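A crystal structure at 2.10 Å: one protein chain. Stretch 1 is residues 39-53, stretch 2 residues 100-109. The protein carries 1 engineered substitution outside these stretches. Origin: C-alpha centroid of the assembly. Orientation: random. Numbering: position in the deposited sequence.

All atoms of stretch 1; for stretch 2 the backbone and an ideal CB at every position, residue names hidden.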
# COMPACT_ATOMS: atom_id res chain seq x y z
N THR A 39 0.99 26.76 -25.99
CA THR A 39 0.26 25.53 -25.73
C THR A 39 1.08 24.33 -26.18
O THR A 39 1.83 24.39 -27.16
CB THR A 39 -1.11 25.55 -26.42
OG1 THR A 39 -1.73 24.26 -26.33
CG2 THR A 39 -0.97 25.90 -27.88
N TRP A 40 0.95 23.23 -25.43
CA TRP A 40 1.67 22.00 -25.72
C TRP A 40 1.22 21.34 -27.01
O TRP A 40 0.04 21.39 -27.38
CB TRP A 40 1.52 20.98 -24.60
CG TRP A 40 2.34 21.32 -23.47
CD1 TRP A 40 1.93 21.87 -22.31
CD2 TRP A 40 3.76 21.20 -23.39
NE1 TRP A 40 3.00 22.08 -21.49
CE2 TRP A 40 4.14 21.67 -22.13
CE3 TRP A 40 4.74 20.73 -24.26
CZ2 TRP A 40 5.47 21.68 -21.72
CZ3 TRP A 40 6.06 20.75 -23.85
CH2 TRP A 40 6.41 21.22 -22.59
N ASP A 41 2.17 20.66 -27.65
CA ASP A 41 1.96 19.98 -28.90
C ASP A 41 2.60 18.61 -28.80
O ASP A 41 3.43 18.37 -27.92
CB ASP A 41 2.58 20.83 -30.03
CG ASP A 41 2.38 20.25 -31.42
OD1 ASP A 41 1.97 19.08 -31.55
OD2 ASP A 41 2.68 21.00 -32.38
N ARG A 42 2.19 17.71 -29.68
CA ARG A 42 2.81 16.39 -29.72
C ARG A 42 4.30 16.47 -30.01
O ARG A 42 5.10 15.72 -29.44
CB ARG A 42 2.22 15.56 -30.83
CG ARG A 42 3.15 14.42 -31.22
CD ARG A 42 2.63 13.76 -32.41
NE ARG A 42 1.29 13.31 -32.22
CZ ARG A 42 1.03 12.06 -31.94
NH1 ARG A 42 2.06 11.19 -31.84
NH2 ARG A 42 -0.24 11.73 -31.82
N ASP A 43 4.66 17.33 -30.95
CA ASP A 43 6.07 17.49 -31.30
C ASP A 43 6.82 17.97 -30.07
O ASP A 43 7.94 17.52 -29.79
CB ASP A 43 6.21 18.48 -32.48
CG ASP A 43 7.45 18.22 -33.36
OD1 ASP A 43 8.36 17.47 -32.97
OD2 ASP A 43 7.51 18.80 -34.47
N SER A 44 6.20 18.88 -29.31
CA SER A 44 6.80 19.39 -28.08
C SER A 44 6.89 18.31 -27.00
O SER A 44 7.94 18.16 -26.35
CB SER A 44 6.00 20.61 -27.62
OG SER A 44 4.62 20.33 -27.48
N LEU A 45 5.83 17.53 -26.80
CA LEU A 45 5.83 16.55 -25.71
C LEU A 45 6.89 15.47 -25.88
O LEU A 45 7.54 15.09 -24.90
CB LEU A 45 4.45 15.90 -25.59
CG LEU A 45 3.34 16.82 -25.09
CD1 LEU A 45 2.05 16.08 -24.97
CD2 LEU A 45 3.73 17.35 -23.76
N ILE A 46 7.04 14.92 -27.08
CA ILE A 46 8.07 13.90 -27.25
C ILE A 46 9.44 14.50 -27.00
O ILE A 46 10.25 13.93 -26.26
CB ILE A 46 8.01 13.26 -28.65
CG1 ILE A 46 6.73 12.44 -28.82
CG2 ILE A 46 9.21 12.36 -28.84
CD1 ILE A 46 6.54 11.96 -30.24
N GLY A 47 9.69 15.69 -27.55
CA GLY A 47 10.99 16.29 -27.32
C GLY A 47 11.25 16.43 -25.84
O GLY A 47 12.31 16.04 -25.34
N LEU A 48 10.22 16.84 -25.09
CA LEU A 48 10.39 17.05 -23.67
C LEU A 48 10.84 15.78 -23.00
O LEU A 48 11.87 15.76 -22.32
CB LEU A 48 9.09 17.53 -23.05
CG LEU A 48 9.31 17.62 -21.56
CD1 LEU A 48 10.46 18.54 -21.26
CD2 LEU A 48 8.01 18.07 -20.90
N ARG A 49 10.15 14.67 -23.27
CA ARG A 49 10.61 13.40 -22.74
C ARG A 49 12.02 13.11 -23.23
O ARG A 49 12.92 12.84 -22.43
CB ARG A 49 9.70 12.29 -23.22
CG ARG A 49 10.19 10.95 -22.74
CD ARG A 49 9.68 9.80 -23.58
NE ARG A 49 8.43 10.09 -24.25
CZ ARG A 49 8.14 9.62 -25.45
NH1 ARG A 49 9.03 8.87 -26.08
NH2 ARG A 49 6.96 9.90 -26.01
N GLN A 50 12.25 13.26 -24.52
CA GLN A 50 13.57 13.00 -25.02
C GLN A 50 14.57 13.94 -24.41
O GLN A 50 15.64 13.52 -23.97
CB GLN A 50 13.56 13.13 -26.53
CG GLN A 50 12.73 12.09 -27.20
CD GLN A 50 12.72 12.27 -28.68
OE1 GLN A 50 13.19 13.27 -29.19
NE2 GLN A 50 12.22 11.28 -29.39
N LEU A 51 14.20 15.21 -24.28
CA LEU A 51 15.16 16.16 -23.75
C LEU A 51 15.57 15.75 -22.35
O LEU A 51 16.76 15.64 -22.06
CB LEU A 51 14.57 17.56 -23.81
CG LEU A 51 15.41 18.74 -23.37
CD1 LEU A 51 16.73 18.69 -24.09
CD2 LEU A 51 14.61 19.93 -23.87
N ILE A 52 14.59 15.34 -21.53
CA ILE A 52 14.88 14.94 -20.15
C ILE A 52 15.85 13.78 -20.11
O ILE A 52 16.78 13.76 -19.30
CB ILE A 52 13.59 14.59 -19.42
CG1 ILE A 52 12.68 15.80 -19.35
CG2 ILE A 52 13.90 14.14 -18.03
CD1 ILE A 52 13.28 16.93 -18.54
N GLU A 53 15.66 12.80 -20.98
CA GLU A 53 16.54 11.64 -20.99
C GLU A 53 17.96 12.03 -21.36
O GLU A 53 18.92 11.48 -20.81
CB GLU A 53 16.03 10.60 -21.95
CG GLU A 53 14.63 10.20 -21.66
CD GLU A 53 14.15 9.20 -22.66
OE1 GLU A 53 14.94 8.87 -23.56
OE2 GLU A 53 12.97 8.80 -22.58
N UNK A 100 3.74 10.51 -20.10
CA UNK A 100 5.14 10.13 -20.30
C UNK A 100 6.07 11.32 -20.17
O UNK A 100 7.09 11.26 -19.46
CB UNK A 100 5.32 9.48 -21.67
N UNK A 101 5.74 12.41 -20.85
CA UNK A 101 6.61 13.57 -20.83
C UNK A 101 6.68 14.15 -19.43
O UNK A 101 7.77 14.29 -18.86
CB UNK A 101 6.13 14.63 -21.82
N UNK A 102 5.53 14.41 -18.82
CA UNK A 102 5.53 15.02 -17.50
C UNK A 102 6.16 14.12 -16.46
O UNK A 102 6.87 14.59 -15.56
CB UNK A 102 4.10 15.37 -17.08
N UNK A 103 5.89 12.82 -16.52
CA UNK A 103 6.55 11.92 -15.59
C UNK A 103 8.06 11.95 -15.79
O UNK A 103 8.82 11.89 -14.82
CB UNK A 103 6.02 10.49 -15.76
N UNK A 104 8.50 12.05 -17.04
CA UNK A 104 9.94 12.16 -17.29
C UNK A 104 10.50 13.42 -16.62
O UNK A 104 11.57 13.37 -16.00
CB UNK A 104 10.22 12.18 -18.79
N UNK A 105 9.78 14.54 -16.73
CA UNK A 105 10.24 15.77 -16.10
C UNK A 105 10.30 15.60 -14.59
O UNK A 105 11.32 15.91 -13.95
CB UNK A 105 9.33 16.94 -16.47
N UNK A 106 9.26 14.99 -14.04
CA UNK A 106 9.19 14.72 -12.61
C UNK A 106 10.33 13.82 -12.18
O UNK A 106 10.76 13.86 -11.03
CB UNK A 106 7.85 14.08 -12.25
N UNK A 107 10.78 12.95 -13.07
CA UNK A 107 11.87 12.05 -12.76
C UNK A 107 13.24 12.60 -13.15
O UNK A 107 14.22 11.84 -13.11
CB UNK A 107 11.64 10.71 -13.46
N UNK A 108 13.35 13.87 -13.54
CA UNK A 108 14.67 14.39 -13.87
C UNK A 108 15.56 14.26 -12.63
O UNK A 108 15.14 14.61 -11.52
CB UNK A 108 14.59 15.84 -14.35
N UNK A 109 16.76 13.71 -12.81
CA UNK A 109 17.62 13.47 -11.64
C UNK A 109 17.99 14.77 -10.94
O UNK A 109 18.08 14.81 -9.71
CB UNK A 109 18.89 12.73 -12.06

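The helix of residues 42-53 and the helix ending at position 106 run in nearly the same direction, their axes 28° apart and 8.1 Å from each other at closest approach.

At position 100 CA-to-CB points toward stretch 1, and the ideal CB lies 4.1 Å from Arg49 NE. A positive group so near favours an acidic side chain, though a neutral polar one would also fit. The residue is Glu100, whose OE1 lies 2.8 Å from Arg49 NH2. This is a salt bridge of charges alone: the oxygen sits over one face of the guanidinium, and no N-H points at it.

At position 101 the backbones come close. Its CA is 4.4 Å from that of Arg49, and its ideal CB stands 3.4 Å from Leu45 O and 4.0 Å from Leu48 CD2. With backbone and leucine side chain so close, a small residue, alanine, glycine or perhaps serine, is expected. Ala101 is found, its CB packing 4.1 Å from Leu45 CD2 and equally far from Leu48 CD2.

At position 102 CA-to-CB points away, and nothing of stretch 1 comes within 5.5 Å of the ideal CB. A short side chain would leave stretch 1 untouched, whereas a long apolar or aromatic one could reach back toward Leu48 and Trp40. Phe102 does so with chi1 in m: its edge meets the face of the Trp40 five-membered ring, planes at 82° and centroids 5.6 Å apart, while its CD1 lies 4.4 Å from Leu48 CD2.

Position 103 is out of reach and leaves the choice open; it is Glu103.

Position 104 points toward stretch 1, its ideal CB 4.1 Å from Arg49 CG and 4.2 Å from Ile52 CB. A small side chain suits this close approach. Ala104 packs its CB against Ile52, and its carbonyl O is 3.2 Å from Ile52 CG2.

Position 105 points sideways, its ideal CB 4.5 Å from Ile52 CD1 and 4.8 Å from Leu48 CD2. Leucine, isoleucine, valine or methionine would suit these apolar neighbours. Leu105 extends CD1 to 4.1 Å from Ile52 CD1.

Positions 106 and 107 have no close neighbour in stretch 1, so polar residues are plausible. Arg106 and Asp107 form a charge-only salt bridge.

Position 108 has extended backbone angles and an ideal CB 4.1 Å from Ile52 CG2, which favours an apolar residue without fixing its size. Phe108 keeps that contact through its CB.

Position 109 could be polar; it is Arg109.

Stretch 2, residues 100-109: EAFEALRDFR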
# COMPACT_ATOMS: atom_id res chain seq x y z
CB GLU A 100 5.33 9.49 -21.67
CG GLU A 100 4.54 8.24 -21.94
CD GLU A 100 4.75 7.74 -23.36
OE1 GLU A 100 5.53 8.35 -24.12
OE2 GLU A 100 4.19 6.68 -23.70
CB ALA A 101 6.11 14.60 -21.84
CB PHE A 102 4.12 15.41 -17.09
CG PHE A 102 3.56 16.54 -17.90
CD1 PHE A 102 4.38 17.55 -18.40
CD2 PHE A 102 2.22 16.62 -18.13
CE1 PHE A 102 3.86 18.58 -19.14
CE2 PHE A 102 1.70 17.67 -18.83
CZ PHE A 102 2.50 18.64 -19.35
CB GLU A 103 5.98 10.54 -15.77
CG GLU A 103 4.55 10.44 -15.31
CD GLU A 103 3.95 9.15 -15.75
OE1 GLU A 103 2.78 8.86 -15.43
OE2 GLU A 103 4.70 8.39 -16.39
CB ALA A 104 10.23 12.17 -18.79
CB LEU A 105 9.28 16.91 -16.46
CG LEU A 105 9.40 18.23 -15.70
CD1 LEU A 105 10.79 18.82 -15.89
CD2 LEU A 105 8.26 19.24 -16.00
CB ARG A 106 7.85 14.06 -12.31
CG ARG A 106 7.76 13.48 -10.94
CD ARG A 106 6.43 12.78 -10.76
NE ARG A 106 6.24 11.64 -11.64
CZ ARG A 106 6.47 10.39 -11.28
NH1 ARG A 106 6.91 10.14 -10.06
NH2 ARG A 106 6.27 9.39 -12.13
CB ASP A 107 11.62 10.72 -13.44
CG ASP A 107 10.47 9.98 -12.83
OD1 ASP A 107 9.98 10.41 -11.77
OD2 ASP A 107 10.04 8.97 -13.43
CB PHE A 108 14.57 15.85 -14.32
CG PHE A 108 15.89 16.54 -14.43
CD1 PHE A 108 16.95 15.93 -15.04
CD2 PHE A 108 16.07 17.82 -13.95
CE1 PHE A 108 18.18 16.55 -15.14
CE2 PHE A 108 17.30 18.44 -14.05
CZ PHE A 108 18.34 17.81 -14.64
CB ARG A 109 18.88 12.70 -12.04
CG ARG A 109 19.73 13.31 -13.12
CD ARG A 109 20.96 12.45 -13.31
NE ARG A 109 21.89 13.09 -14.22
CZ ARG A 109 23.12 12.66 -14.46
NH1 ARG A 109 23.60 11.59 -13.83
NH2 ARG A 109 23.89 13.33 -15.30
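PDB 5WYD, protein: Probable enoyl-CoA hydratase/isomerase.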